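Local coordinates for protein pseudoperoxidase (Leishmania major, PDB 5VIA) that binds heme b with protein side chains on both axial positions of the iron and belongs to the peroxidase family, though it is named a pseudoperoxidase, at residues A34-R39 with R64-V69; T40-A45 with E58-V63. One frame throughout, in Å; residues are numbered along the deposited sequence.

Contact 1 of 2, residues A34-R39 with R64-V69; sequences AATSIR and RGLDDV. With HEM (protoporphyrin IX containing Fe), chain B.
Arg39 and Arg64 meet through a side chain and a backbone carbonyl, not through their two charged groups. NH2 of Arg39 donates to Arg64 O at 2.9 Å, with a nearly straight N-H...O angle of 165°. The oxygen lies at the edge of the guanidinium, close to its plane, and the donor in turn lies in the plane of the carbonyl. The Arg39 chain is extended as far as CD, which sits above HEM C4D at 4.0 Å, and then bends at chi3 (80°), which places NE. The other terminal nitrogen, NH1, bonds Cys60 O and Val62 O, so three carbonyls of the loop share this one guanidinium. A separate bond goes to the heme: Thr36 OG1 donates to propionate oxygen O1D of HEM at 2.7 Å. Asp32 O also lies within bonding reach of OG1, and the two acceptors may share its hydrogen.

Apolar contacts fill the rest of the interface. Thr36 turns CG2 anti to its backbone N, where the methyl lies 3.5 Å from Val69 CG2 and 3.8 Å from Leu66 CD2. The same Leu66 CD2 lies 3.4 Å from Arg39 NH2, an apolar cover over one face of the guanidinium. Leu66 occupies the N-cap position of helix 67-79, and Val69 points back from the first turn at helix 33-49.

The site is the distal side of a peroxidase-type heme pocket: helix 33-49 supplies an arginine over the porphyrin face, consistent with the distal arginine of the family, and a threonine to a propionate.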
ATOM      1  N   ALA A  34       0.957   9.316   6.598  1.00 30.61           N
ATOM      2  CA  ALA A  34      -0.301   8.587   6.460  1.00 30.31           C
ATOM      3  C   ALA A  34      -0.210   7.618   5.303  1.00 31.29           C
ATOM      4  O   ALA A  34      -0.526   6.419   5.441  1.00 29.03           O
ATOM      5  CB  ALA A  34      -1.456   9.540   6.265  1.00 29.95           C
ATOM      6  N   ALA A  35       0.212   8.115   4.143  1.00 26.94           N
ATOM      7  CA  ALA A  35       0.341   7.208   3.008  1.00 27.56           C
ATOM      8  C   ALA A  35       1.447   6.164   3.225  1.00 26.31           C
ATOM      9  O   ALA A  35       1.309   5.001   2.817  1.00 26.28           O
ATOM     10  CB  ALA A  35       0.545   7.978   1.718  1.00 27.73           C
ATOM     11  N   THR A  36       2.546   6.555   3.861  1.00 26.55           N
ATOM     12  CA  THR A  36       3.603   5.582   4.132  1.00 26.32           C
ATOM     13  C   THR A  36       3.097   4.469   5.077  1.00 29.07           C
ATOM     14  O   THR A  36       3.474   3.293   4.932  1.00 27.22           O
ATOM     15  CB  THR A  36       4.866   6.236   4.700  1.00 28.36           C
ATOM     16  OG1 THR A  36       5.133   7.466   4.002  1.00 28.57           O
ATOM     17  CG2 THR A  36       6.052   5.283   4.532  1.00 29.22           C
ATOM     18  N   SER A  37       2.231   4.827   6.024  1.00 27.18           N
ATOM     19  CA  SER A  37       1.662   3.830   6.923  1.00 26.79           C
ATOM     20  C   SER A  37       0.756   2.871   6.154  1.00 27.45           C
ATOM     21  O   SER A  37       0.669   1.691   6.490  1.00 28.44           O
ATOM     22  CB  SER A  37       0.895   4.494   8.065  1.00 27.96           C
ATOM     23  OG  SER A  37       1.728   5.410   8.771  1.00 29.98           O
ATOM     24  N   ILE A  38       0.092   3.373   5.116  1.00 26.46           N
ATOM     25  CA  ILE A  38      -0.744   2.526   4.274  1.00 26.44           C
ATOM     26  C   ILE A  38       0.150   1.579   3.490  1.00 26.46           C
ATOM     27  O   ILE A  38      -0.118   0.377   3.433  1.00 24.98           O
ATOM     28  CB  ILE A  38      -1.602   3.345   3.291  1.00 24.93           C
ATOM     29  CG1 ILE A  38      -2.631   4.174   4.056  1.00 26.00           C
ATOM     30  CG2 ILE A  38      -2.288   2.420   2.260  1.00 24.65           C
ATOM     31  CD1 ILE A  38      -3.383   5.147   3.173  1.00 25.25           C
ATOM     32  N   ARG A  39       1.225   2.114   2.906  1.00 25.92           N
ATOM     33  CA  ARG A  39       2.169   1.271   2.189  1.00 26.51           C
ATOM     34  C   ARG A  39       2.693   0.153   3.098  1.00 27.75           C
ATOM     35  O   ARG A  39       2.842  -0.983   2.666  1.00 27.24           O
ATOM     36  CB  ARG A  39       3.352   2.071   1.638  1.00 27.32           C
ATOM     37  CG  ARG A  39       4.419   1.128   1.077  1.00 30.79           C
ATOM     38  CD  ARG A  39       5.427   1.802   0.161  1.00 31.77           C
ATOM     39  NE  ARG A  39       6.446   2.504   0.893  1.00 36.19           N
ATOM     40  CZ  ARG A  39       7.601   1.976   1.279  1.00 34.75           C
ATOM     41  NH1 ARG A  39       7.889   0.711   1.016  1.00 33.96           N
ATOM     42  NH2 ARG A  39       8.459   2.726   1.939  1.00 30.56           N
ATOM     43  N   ARG A  64      12.788  -0.241   2.756  1.00 31.78           N
ATOM     44  CA  ARG A  64      13.394   1.088   2.835  1.00 32.64           C
ATOM     45  C   ARG A  64      12.349   2.188   3.013  1.00 33.10           C
ATOM     46  O   ARG A  64      11.193   2.033   2.627  1.00 32.71           O
ATOM     47  CB  ARG A  64      14.253   1.360   1.595  1.00 35.37           C
ATOM     48  CG  ARG A  64      15.365   0.324   1.344  1.00 38.35           C
ATOM     49  CD  ARG A  64      16.276   0.709   0.155  1.00 38.54           C
ATOM     50  NE  ARG A  64      15.513   0.863  -1.090  1.00 37.74           N
ATOM     51  CZ  ARG A  64      15.332  -0.103  -1.993  1.00 39.51           C
ATOM     52  NH1 ARG A  64      15.866  -1.304  -1.812  1.00 37.57           N
ATOM     53  NH2 ARG A  64      14.622   0.132  -3.090  1.00 39.25           N
ATOM     54  N   GLY A  65      12.763   3.293   3.627  1.00 35.27           N
ATOM     55  CA  GLY A  65      11.894   4.440   3.802  1.00 35.21           C
ATOM     56  C   GLY A  65      10.778   4.271   4.815  1.00 35.05           C
ATOM     57  O   GLY A  65       9.714   4.871   4.663  1.00 35.13           O
ATOM     58  N   LEU A  66      11.008   3.473   5.853  1.00 36.19           N
ATOM     59  CA  LEU A  66       9.951   3.194   6.824  1.00 33.89           C
ATOM     60  C   LEU A  66      10.350   3.596   8.242  1.00 34.21           C
ATOM     61  O   LEU A  66       9.648   3.249   9.196  1.00 34.77           O
ATOM     62  CB  LEU A  66       9.580   1.709   6.796  1.00 35.69           C
ATOM     63  CG  LEU A  66       8.950   1.161   5.517  1.00 32.80           C
ATOM     64  CD1 LEU A  66       8.654  -0.322   5.678  1.00 32.47           C
ATOM     65  CD2 LEU A  66       7.688   1.946   5.180  1.00 31.64           C
ATOM     66  N   ASP A  67      11.466   4.320   8.376  1.00 37.78           N
ATOM     67  CA  ASP A  67      11.973   4.741   9.688  1.00 43.29           C
ATOM     68  C   ASP A  67      10.990   5.636  10.439  1.00 42.27           C
ATOM     69  O   ASP A  67      10.779   5.469  11.647  1.00 42.74           O
ATOM     70  CB  ASP A  67      13.315   5.480   9.560  1.00 46.00           C
ATOM     71  CG  ASP A  67      14.508   4.539   9.433  1.00 50.55           C
ATOM     72  OD1 ASP A  67      14.342   3.318   9.638  1.00 50.11           O
ATOM     73  OD2 ASP A  67      15.629   5.031   9.148  1.00 54.92           O
ATOM     74  N   ASP A  68      10.411   6.602   9.729  1.00 42.41           N
ATOM     75  CA  ASP A  68       9.514   7.562  10.359  1.00 42.06           C
ATOM     76  C   ASP A  68       8.207   6.860  10.756  1.00 40.93           C
ATOM     77  O   ASP A  68       7.671   7.104  11.842  1.00 41.01           O
ATOM     78  CB  ASP A  68       9.265   8.770   9.443  1.00 44.00           C
ATOM     79  CG  ASP A  68      10.465   9.709   9.359  1.00 48.18           C
ATOM     80  OD1 ASP A  68      11.308   9.704  10.279  1.00 50.21           O
ATOM     81  OD2 ASP A  68      10.567  10.472   8.373  1.00 48.84           O
ATOM     82  N   VAL A  69       7.715   5.972   9.894  1.00 37.10           N
ATOM     83  CA  VAL A  69       6.560   5.137  10.241  1.00 37.85           C
ATOM     84  C   VAL A  69       6.841   4.278  11.466  1.00 38.79           C
ATOM     85  O   VAL A  69       5.993   4.160  12.346  1.00 38.37           O
ATOM     86  CB  VAL A  69       6.135   4.223   9.075  1.00 37.96           C
ATOM     87  CG1 VAL A  69       5.148   3.146   9.546  1.00 38.25           C
ATOM     88  CG2 VAL A  69       5.506   5.056   7.999  1.00 36.63           C
TER
HETATM   89  CHA HEM B 500       4.246   3.841  -3.308  1.00 25.64           C
HETATM   90  CHB HEM B 500       4.898   0.611  -6.899  1.00 20.37           C
HETATM   91  CHC HEM B 500       1.600  -2.220  -4.734  1.00 21.94           C
HETATM   92  CHD HEM B 500       0.443   1.329  -1.597  1.00 23.87           C
HETATM   93  C1A HEM B 500       4.740   3.169  -4.400  1.00 23.55           C
HETATM   94  C2A HEM B 500       5.901   3.583  -5.156  1.00 21.81           C
HETATM   95  C3A HEM B 500       6.094   2.706  -6.136  1.00 19.68           C
HETATM   96  C4A HEM B 500       5.048   1.690  -6.050  1.00 19.96           C
HETATM   97  CMA HEM B 500       7.217   2.751  -7.188  1.00 26.69           C
HETATM   98  CAA HEM B 500       6.786   4.806  -4.830  1.00 22.76           C
HETATM   99  CBA HEM B 500       7.625   4.341  -3.624  1.00 17.79           C
HETATM  100  CGA HEM B 500       8.577   5.402  -3.117  1.00 26.20           C
HETATM  101  O1A HEM B 500       9.474   5.819  -3.891  1.00 27.38           O
HETATM  102  O2A HEM B 500       8.459   5.804  -1.927  1.00 25.36           O
HETATM  103  C1B HEM B 500       4.082  -0.471  -6.633  1.00 24.43           C
HETATM  104  C2B HEM B 500       3.948  -1.677  -7.417  1.00 20.83           C
HETATM  105  C3B HEM B 500       3.056  -2.483  -6.823  1.00 26.03           C
HETATM  106  C4B HEM B 500       2.549  -1.785  -5.643  1.00 26.16           C
HETATM  107  CMB HEM B 500       4.743  -1.980  -8.697  1.00 19.27           C
HETATM  108  CAB HEM B 500       2.657  -3.874  -7.377  1.00 27.17           C
HETATM  109  CBB HEM B 500       2.225  -4.861  -6.583  1.00 22.93           C
HETATM  110  C1C HEM B 500       0.989  -1.520  -3.709  1.00 20.65           C
HETATM  111  C2C HEM B 500      -0.104  -1.996  -2.851  1.00 20.54           C
HETATM  112  C3C HEM B 500      -0.414  -0.998  -1.980  1.00 19.91           C
HETATM  113  C4C HEM B 500       0.467   0.125  -2.267  1.00 21.01           C
HETATM  114  CMC HEM B 500      -0.737  -3.412  -2.963  1.00 19.51           C
HETATM  115  CAC HEM B 500      -1.441  -0.895  -0.829  1.00 21.12           C
HETATM  116  CBC HEM B 500      -2.167  -1.934  -0.394  1.00 45.69           C
HETATM  117  C1D HEM B 500       1.343   2.352  -1.769  1.00 20.90           C
HETATM  118  C2D HEM B 500       1.327   3.609  -1.049  1.00 20.79           C
HETATM  119  C3D HEM B 500       2.514   4.397  -1.586  1.00 21.50           C
HETATM  120  C4D HEM B 500       3.126   3.534  -2.575  1.00 21.37           C
HETATM  121  CMD HEM B 500       0.322   4.058   0.034  1.00 22.63           C
HETATM  122  CAD HEM B 500       2.975   5.809  -1.137  1.00 19.04           C
HETATM  123  CBD HEM B 500       3.916   5.559   0.049  1.00 21.88           C
HETATM  124  CGD HEM B 500       4.493   6.847   0.585  1.00 27.99           C
HETATM  125  O1D HEM B 500       5.438   6.782   1.427  1.00 26.21           O
HETATM  126  O2D HEM B 500       4.010   7.928   0.165  1.00 21.51           O
HETATM  127  NA  HEM B 500       4.233   2.009  -4.977  1.00 21.47           N
HETATM  128  NB  HEM B 500       3.212  -0.563  -5.569  1.00 21.70           N
HETATM  129  NC  HEM B 500       1.308  -0.215  -3.320  1.00 22.92           N
HETATM  130  ND  HEM B 500       2.406   2.348  -2.669  1.00 21.48           N
HETATM  131 FE   HEM B 500       2.852   0.878  -4.123  1.00 28.24          FE

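Contact 2 of 2, residues T40-A45 with E58-V63. With HEM (protoporphyrin IX containing Fe), chain B.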
ATOM      1  N   THR A  40       2.954   0.500   4.354  1.00 27.11           N
ATOM      2  CA  THR A  40       3.440  -0.457   5.339  1.00 27.16           C
ATOM      3  C   THR A  40       2.522  -1.676   5.514  1.00 27.98           C
ATOM      4  O   THR A  40       3.001  -2.771   5.788  1.00 28.39           O
ATOM      5  CB  THR A  40       3.661   0.243   6.675  1.00 31.80           C
ATOM      6  OG1 THR A  40       4.598   1.311   6.482  1.00 31.75           O
ATOM      7  CG2 THR A  40       4.240  -0.709   7.681  1.00 34.86           C
ATOM      8  N   ALA A  41       1.214  -1.499   5.356  1.00 26.99           N
ATOM      9  CA  ALA A  41       0.314  -2.645   5.481  1.00 27.18           C
ATOM     10  C   ALA A  41       0.602  -3.634   4.364  1.00 27.46           C
ATOM     11  O   ALA A  41       0.532  -4.852   4.570  1.00 25.97           O
ATOM     12  CB  ALA A  41      -1.127  -2.212   5.448  1.00 26.88           C
ATOM     13  N   PHE A  42       0.902  -3.103   3.178  1.00 22.88           N
ATOM     14  CA  PHE A  42       1.284  -3.934   2.041  1.00 23.48           C
ATOM     15  C   PHE A  42       2.672  -4.548   2.207  1.00 24.41           C
ATOM     16  O   PHE A  42       2.863  -5.745   1.941  1.00 23.23           O
ATOM     17  CB  PHE A  42       1.183  -3.159   0.706  1.00 22.66           C
ATOM     18  CG  PHE A  42       1.803  -3.888  -0.463  1.00 23.79           C
ATOM     19  CD1 PHE A  42       1.367  -5.166  -0.820  1.00 22.09           C
ATOM     20  CD2 PHE A  42       2.818  -3.303  -1.205  1.00 24.88           C
ATOM     21  CE1 PHE A  42       1.939  -5.841  -1.895  1.00 23.02           C
ATOM     22  CE2 PHE A  42       3.395  -3.967  -2.273  1.00 26.96           C
ATOM     23  CZ  PHE A  42       2.958  -5.243  -2.619  1.00 27.04           C
ATOM     24  N   VAL A  43       3.647  -3.742   2.633  1.00 22.18           N
ATOM     25  CA  VAL A  43       4.984  -4.268   2.911  1.00 21.16           C
ATOM     26  C   VAL A  43       4.896  -5.495   3.837  1.00 23.71           C
ATOM     27  O   VAL A  43       5.483  -6.552   3.549  1.00 22.54           O
ATOM     28  CB  VAL A  43       5.891  -3.190   3.559  1.00 23.66           C
ATOM     29  CG1 VAL A  43       7.251  -3.748   3.840  1.00 23.54           C
ATOM     30  CG2 VAL A  43       6.010  -1.967   2.642  1.00 23.71           C
ATOM     31  N   LEU A  44       4.142  -5.364   4.930  1.00 24.48           N
ATOM     32  CA  LEU A  44       4.064  -6.439   5.919  1.00 23.48           C
ATOM     33  C   LEU A  44       3.401  -7.672   5.321  1.00 24.52           C
ATOM     34  O   LEU A  44       3.901  -8.782   5.471  1.00 25.33           O
ATOM     35  CB  LEU A  44       3.304  -5.962   7.158  1.00 25.07           C
ATOM     36  CG  LEU A  44       4.078  -4.914   7.982  1.00 26.39           C
ATOM     37  CD1 LEU A  44       3.237  -4.401   9.134  1.00 25.73           C
ATOM     38  CD2 LEU A  44       5.385  -5.502   8.492  1.00 27.67           C
ATOM     39  N   ALA A  45       2.290  -7.466   4.624  1.00 24.01           N
ATOM     40  CA  ALA A  45       1.543  -8.571   4.032  1.00 23.67           C
ATOM     41  C   ALA A  45       2.351  -9.259   2.946  1.00 24.26           C
ATOM     42  O   ALA A  45       2.333 -10.489   2.845  1.00 23.06           O
ATOM     43  CB  ALA A  45       0.228  -8.078   3.476  1.00 22.30           C
ATOM     44  N   GLU A  58       9.566  -4.313  -8.961  1.00 28.80           N
ATOM     45  CA  GLU A  58       8.627  -5.388  -8.601  1.00 27.24           C
ATOM     46  C   GLU A  58       7.387  -4.860  -7.872  1.00 27.53           C
ATOM     47  O   GLU A  58       6.267  -5.037  -8.343  1.00 28.20           O
ATOM     48  CB  GLU A  58       9.319  -6.463  -7.756  1.00 27.21           C
ATOM     49  CG  GLU A  58       8.432  -7.687  -7.462  1.00 27.36           C
ATOM     50  CD  GLU A  58       9.179  -8.765  -6.693  1.00 26.85           C
ATOM     51  OE1 GLU A  58       9.422  -8.561  -5.483  1.00 27.67           O
ATOM     52  OE2 GLU A  58       9.534  -9.805  -7.294  1.00 27.45           O
ATOM     53  N   SER A  59       7.596  -4.222  -6.719  1.00 25.72           N
ATOM     54  CA  SER A  59       6.525  -3.571  -5.978  1.00 24.17           C
ATOM     55  C   SER A  59       7.147  -2.687  -4.927  1.00 22.87           C
ATOM     56  O   SER A  59       8.371  -2.680  -4.772  1.00 25.80           O
ATOM     57  CB  SER A  59       5.629  -4.604  -5.283  1.00 22.36           C
ATOM     58  OG  SER A  59       6.263  -5.084  -4.113  1.00 22.89           O
ATOM     59  N   CYS A  60       6.325  -1.948  -4.189  1.00 27.59           N
ATOM     60  CA  CYS A  60       6.860  -1.103  -3.129  1.00 27.37           C
ATOM     61  C   CYS A  60       6.985  -1.840  -1.795  1.00 27.40           C
ATOM     62  O   CYS A  60       7.151  -1.208  -0.746  1.00 25.76           O
ATOM     63  CB  CYS A  60       6.020   0.163  -2.956  1.00 26.93           C
ATOM     64  SG  CYS A  60       4.330  -0.183  -2.435  1.00 25.50           S
ATOM     65  N   ALA A  61       6.955  -3.173  -1.834  1.00 26.38           N
ATOM     66  CA  ALA A  61       7.168  -3.965  -0.629  1.00 26.56           C
ATOM     67  C   ALA A  61       8.635  -3.984  -0.222  1.00 28.88           C
ATOM     68  O   ALA A  61       9.151  -5.018   0.211  1.00 28.71           O
ATOM     69  CB  ALA A  61       6.651  -5.414  -0.838  1.00 26.09           C
ATOM     70  N   VAL A  62       9.321  -2.856  -0.369  1.00 29.65           N
ATOM     71  CA  VAL A  62      10.705  -2.778   0.066  1.00 29.37           C
ATOM     72  C   VAL A  62      10.728  -2.322   1.516  1.00 27.62           C
ATOM     73  O   VAL A  62       9.776  -1.712   1.994  1.00 30.28           O
ATOM     74  CB  VAL A  62      11.573  -1.846  -0.837  1.00 34.39           C
ATOM     75  CG1 VAL A  62      11.550  -2.318  -2.293  1.00 32.53           C
ATOM     76  CG2 VAL A  62      11.130  -0.394  -0.732  1.00 32.45           C
ATOM     77  N   VAL A  63      11.809  -2.623   2.218  1.00 35.30           N
ATOM     78  CA  VAL A  63      11.898  -2.318   3.636  1.00 35.94           C
ATOM     79  C   VAL A  63      12.375  -0.881   3.847  1.00 36.83           C
ATOM     80  O   VAL A  63      12.359  -0.359   4.973  1.00 36.96           O
ATOM     81  CB  VAL A  63      12.855  -3.288   4.336  1.00 37.96           C
ATOM     82  CG1 VAL A  63      14.297  -2.971   3.982  1.00 40.82           C
ATOM     83  CG2 VAL A  63      12.668  -3.227   5.825  1.00 41.54           C
TER
HETATM   84  CHA HEM B 500       4.246   3.841  -3.308  1.00 25.64           C
HETATM   85  CHB HEM B 500       4.898   0.611  -6.899  1.00 20.37           C
HETATM   86  CHC HEM B 500       1.600  -2.220  -4.734  1.00 21.94           C
HETATM   87  CHD HEM B 500       0.443   1.329  -1.597  1.00 23.87           C
HETATM   88  C1A HEM B 500       4.740   3.169  -4.400  1.00 23.55           C
HETATM   89  C2A HEM B 500       5.901   3.583  -5.156  1.00 21.81           C
HETATM   90  C3A HEM B 500       6.094   2.706  -6.136  1.00 19.68           C
HETATM   91  C4A HEM B 500       5.048   1.690  -6.050  1.00 19.96           C
HETATM   92  CMA HEM B 500       7.217   2.751  -7.188  1.00 26.69           C
HETATM   93  CAA HEM B 500       6.786   4.806  -4.830  1.00 22.76           C
HETATM   94  CBA HEM B 500       7.625   4.341  -3.624  1.00 17.79           C
HETATM   95  CGA HEM B 500       8.577   5.402  -3.117  1.00 26.20           C
HETATM   96  O1A HEM B 500       9.474   5.819  -3.891  1.00 27.38           O
HETATM   97  O2A HEM B 500       8.459   5.804  -1.927  1.00 25.36           O
HETATM   98  C1B HEM B 500       4.082  -0.471  -6.633  1.00 24.43           C
HETATM   99  C2B HEM B 500       3.948  -1.677  -7.417  1.00 20.83           C
HETATM  100  C3B HEM B 500       3.056  -2.483  -6.823  1.00 26.03           C
HETATM  101  C4B HEM B 500       2.549  -1.785  -5.643  1.00 26.16           C
HETATM  102  CMB HEM B 500       4.743  -1.980  -8.697  1.00 19.27           C
HETATM  103  CAB HEM B 500       2.657  -3.874  -7.377  1.00 27.17           C
HETATM  104  CBB HEM B 500       2.225  -4.861  -6.583  1.00 22.93           C
HETATM  105  C1C HEM B 500       0.989  -1.520  -3.709  1.00 20.65           C
HETATM  106  C2C HEM B 500      -0.104  -1.996  -2.851  1.00 20.54           C
HETATM  107  C3C HEM B 500      -0.414  -0.998  -1.980  1.00 19.91           C
HETATM  108  C4C HEM B 500       0.467   0.125  -2.267  1.00 21.01           C
HETATM  109  CMC HEM B 500      -0.737  -3.412  -2.963  1.00 19.51           C
HETATM  110  CAC HEM B 500      -1.441  -0.895  -0.829  1.00 21.12           C
HETATM  111  CBC HEM B 500      -2.167  -1.934  -0.394  1.00 45.69           C
HETATM  112  C1D HEM B 500       1.343   2.352  -1.769  1.00 20.90           C
HETATM  113  C2D HEM B 500       1.327   3.609  -1.049  1.00 20.79           C
HETATM  114  C3D HEM B 500       2.514   4.397  -1.586  1.00 21.50           C
HETATM  115  C4D HEM B 500       3.126   3.534  -2.575  1.00 21.37           C
HETATM  116  CMD HEM B 500       0.322   4.058   0.034  1.00 22.63           C
HETATM  117  CAD HEM B 500       2.975   5.809  -1.137  1.00 19.04           C
HETATM  118  CBD HEM B 500       3.916   5.559   0.049  1.00 21.88           C
HETATM  119  CGD HEM B 500       4.493   6.847   0.585  1.00 27.99           C
HETATM  120  O1D HEM B 500       5.438   6.782   1.427  1.00 26.21           O
HETATM  121  O2D HEM B 500       4.010   7.928   0.165  1.00 21.51           O
HETATM  122  NA  HEM B 500       4.233   2.009  -4.977  1.00 21.47           N
HETATM  123  NB  HEM B 500       3.212  -0.563  -5.569  1.00 21.70           N
HETATM  124  NC  HEM B 500       1.308  -0.215  -3.320  1.00 22.92           N
HETATM  125  ND  HEM B 500       2.406   2.348  -2.669  1.00 21.48           N
HETATM  126 FE   HEM B 500       2.852   0.878  -4.123  1.00 28.24          FE
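Phe42 and Cys60 converge through their first torsions: CG of Phe42 is anti to the backbone N (chi1 170°), and SG of Cys60 takes the crowded position between N and the carbonyl carbon (chi1 63°). The ring beyond CG meets the loop, with the sulfur at its rim, 3.7 Å from CD2; the line from SG to the ring centre is 78° off the normal, a Cys sulfur-aromatic contact. That sulfur also binds the heme iron, SG to FE 2.5 Å, and His159 NE2 holds the other axial position.

The Phe42 ring lies flat and parallel over the pyrrole C edge of the porphyrin, CD2 3.6 Å from HEM C1C, with the methyl CMC toward its rim, 3.5 Å from CD1. Ser59 OG lies at the ring edge, 3.6 Å from CE2. The serine oxygen accepts the N-H of Ala61 at 3.1 Å, closing an ST turn around Cys60 that probably steadies the backbone carrying the ligand. Ala61 CB adds an apolar touch on CE2 at 3.8 Å. Val43 fits beside the loop's carbonyls, with CG2 3.7 Å from Cys60 O and CG1 beside Val62 O.

Peroxidases of this fold commonly follow the distal arginine on this helix with an aromatic residue and then a histidine; by position, Phe42 and Val43 probably correspond to those two. With Cys60 and His159 on the iron, the result is a six-coordinate heme pocket whose distal side is closed by a cysteine sulfur.

From the N terminus, helix 33-49 supplies the first half of both contacts in succession, residues 34-39 to contact 1 and 40-45 to contact 2. The chain then turns back, and residues 58-63 meet the later part of the helix, closing the short loop of contact 2. Residues 64-69 follow directly and return to the earlier part, so contact 2 is nested within the longer loop of contact 1. Arg39 of contact 1 is the polar link to the 58-63 loop carbonyls, while Thr40, in the helix segment of contact 2, packs by OG1 on Leu66 CD2 of contact 1. One helix is thereby tied to the iron-binding loop and to the start of helix 67-79.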